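Local structure of chain length determinant protein (4E2H) at residues G23-Y28 and P41-L46. The protein probably regulates the length of O-antigen chains of lipopolysaccharide at the inner membrane. Residues are numbered along the deposited sequence; the frame is centred on the assembly and turned at random.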
loop_
_atom_site.group_PDB
_atom_site.type_symbol
_atom_site.label_atom_id
_atom_site.label_comp_id
_atom_site.label_asym_id
_atom_site.label_seq_id
_atom_site.Cartn_x
_atom_site.Cartn_y
_atom_site.Cartn_z
ATOM N N GLY C 23 2.791 -17.930 8.422
ATOM C CA GLY C 23 3.719 -17.845 9.543
ATOM C C GLY C 23 5.072 -18.360 9.047
ATOM O O GLY C 23 5.202 -19.533 8.713
ATOM N N GLN C 24 6.098 -17.517 9.075
ATOM C CA GLN C 24 7.183 -17.569 8.087
ATOM C C GLN C 24 6.799 -16.343 7.289
ATOM O O GLN C 24 5.624 -16.191 6.968
ATOM C CB GLN C 24 7.043 -18.783 7.151
ATOM C CG GLN C 24 7.771 -20.109 7.518
ATOM C CD GLN C 24 7.709 -21.159 6.392
ATOM O OE1 GLN C 24 6.743 -21.214 5.630
ATOM N NE2 GLN C 24 8.760 -21.973 6.272
ATOM N N ILE C 25 7.720 -15.445 6.982
ATOM C CA ILE C 25 7.304 -14.238 6.260
ATOM C C ILE C 25 6.168 -13.410 6.902
ATOM O O ILE C 25 5.569 -12.565 6.226
ATOM C CB ILE C 25 6.852 -14.551 4.803
ATOM C CG1 ILE C 25 5.326 -14.683 4.709
ATOM C CG2 ILE C 25 7.573 -15.785 4.252
ATOM C CD1 ILE C 25 4.811 -14.181 3.399
ATOM N N ALA C 26 5.864 -13.619 8.182
ATOM C CA ALA C 26 4.959 -12.688 8.858
ATOM C C ALA C 26 5.761 -11.445 9.264
ATOM O O ALA C 26 5.270 -10.319 9.177
ATOM C CB ALA C 26 4.304 -13.324 10.065
ATOM N N GLY C 27 6.998 -11.663 9.711
ATOM C CA GLY C 27 7.951 -10.596 9.964
ATOM C C GLY C 27 8.202 -9.727 8.740
ATOM O O GLY C 27 8.250 -8.483 8.839
ATOM N N TYR C 28 8.361 -10.366 7.580
ATOM C CA TYR C 28 8.558 -9.624 6.326
ATOM C C TYR C 28 7.260 -9.003 5.857
ATOM O O TYR C 28 7.237 -7.915 5.287
ATOM C CB TYR C 28 9.085 -10.537 5.224
ATOM C CG TYR C 28 9.343 -9.826 3.911
ATOM C CD1 TYR C 28 10.518 -9.114 3.710
ATOM C CD2 TYR C 28 8.423 -9.884 2.867
ATOM C CE1 TYR C 28 10.773 -8.474 2.507
ATOM C CE2 TYR C 28 8.670 -9.242 1.653
ATOM C CZ TYR C 28 9.847 -8.537 1.483
ATOM O OH TYR C 28 10.112 -7.897 0.289
ATOM N N PRO C 41 0.697 -4.961 -0.441
ATOM C CA PRO C 41 0.090 -6.072 -1.201
ATOM C C PRO C 41 -0.495 -7.137 -0.279
ATOM O O PRO C 41 -0.068 -7.230 0.884
ATOM C CB PRO C 41 1.267 -6.645 -2.000
ATOM C CG PRO C 41 2.495 -6.308 -1.165
ATOM C CD PRO C 41 2.176 -4.988 -0.477
ATOM N N LYS C 42 -1.466 -7.908 -0.771
ATOM C CA LYS C 42 -2.023 -9.027 -0.006
ATOM C C LYS C 42 -0.898 -10.001 0.382
ATOM O O LYS C 42 0.077 -10.172 -0.361
ATOM C CB LYS C 42 -3.107 -9.752 -0.824
ATOM C CG LYS C 42 -4.551 -9.465 -0.391
ATOM C CD LYS C 42 -5.581 -9.910 -1.458
ATOM C CE LYS C 42 -7.023 -9.785 -0.939
ATOM N NZ LYS C 42 -8.056 -9.539 -2.002
ATOM N N VAL C 43 -1.029 -10.636 1.544
ATOM C CA VAL C 43 0.009 -11.529 2.027
ATOM C C VAL C 43 0.163 -12.685 1.052
ATOM O O VAL C 43 1.230 -13.310 0.967
ATOM C CB VAL C 43 -0.304 -12.082 3.421
ATOM C CG1 VAL C 43 -1.685 -12.731 3.437
ATOM C CG2 VAL C 43 0.758 -13.081 3.840
ATOM N N SER C 44 -0.903 -12.964 0.306
ATOM C CA SER C 44 -0.830 -13.943 -0.767
ATOM C C SER C 44 0.133 -13.445 -1.845
ATOM O O SER C 44 1.089 -14.130 -2.190
ATOM C CB SER C 44 -2.221 -14.215 -1.345
ATOM O OG SER C 44 -2.233 -13.993 -2.746
ATOM N N ASP C 45 -0.115 -12.244 -2.359
ATOM C CA ASP C 45 0.707 -11.654 -3.417
ATOM C C ASP C 45 2.190 -11.599 -3.047
ATOM O O ASP C 45 3.049 -11.592 -3.923
ATOM C CB ASP C 45 0.202 -10.246 -3.774
ATOM C CG ASP C 45 -0.957 -10.264 -4.780
ATOM O OD1 ASP C 45 -0.682 -10.352 -6.000
ATOM O OD2 ASP C 45 -2.135 -10.164 -4.358
ATOM N N LEU C 46 2.489 -11.556 -1.754
ATOM C CA LEU C 46 3.872 -11.515 -1.275
ATOM C C LEU C 46 4.446 -12.937 -1.090
ATOM O O LEU C 46 5.671 -13.167 -1.158
ATOM C CB LEU C 46 3.939 -10.725 0.026
ATOM C CG LEU C 46 5.265 -10.296 0.662
ATOM C CD1 LEU C 46 4.970 -9.345 1.814
ATOM C CD2 LEU C 46 6.023 -11.465 1.202
#
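Two consecutive helices of the Wzz periplasmic domain, 26-35 and 43-65, meet near their N-terminal ends in a small apolar cluster, where Leu46 packs against Tyr28 and Ile25. Both helices follow strand 12-18 of the antiparallel sheet and precede the long helix 97-164. Leu46 does most of the touching. Its CG lies anti to the backbone N (chi1 -169°), which carries the branch toward the other segment; CD1 and CD2 then reach the Tyr28 ring edge. CD2 comes near the ring plane, 3.3 Å from CD2 of the tyrosine; CD1 of Leu46 is 3.7 Å from that same ring atom. Leu46 CG reaches the neighbouring ring carbon, Tyr28 CE2, at 3.7 Å and in the plane of the ring. The leucine therefore meets a ring edge along CD2 and CE2, and this is not a stack on a face. Ile25, the N-cap residue of helix 26-35, approaches with the tip of its longer branch: CD1 lies 3.7 Å from Leu46 CD2, the two side chains running past each other in opposite directions. Asn29 and Met32 extend the packing around Leu46, while Gln47 and Leu50 do so for Ile25, whose side chain also touches Pro20 and His230 in loops. On the side of the second subunit, Ala26 and Val43 both pack on Leu128 of that chain. The opening turn of helix 43-65 is tied by Leu46 N to Lys42 O at 3.1 Å, with Lys42 as N-cap. One turn back from Leu46, Val43 adds a looser touch, its CG2 lying 4.2 Å from Ile25 CD1.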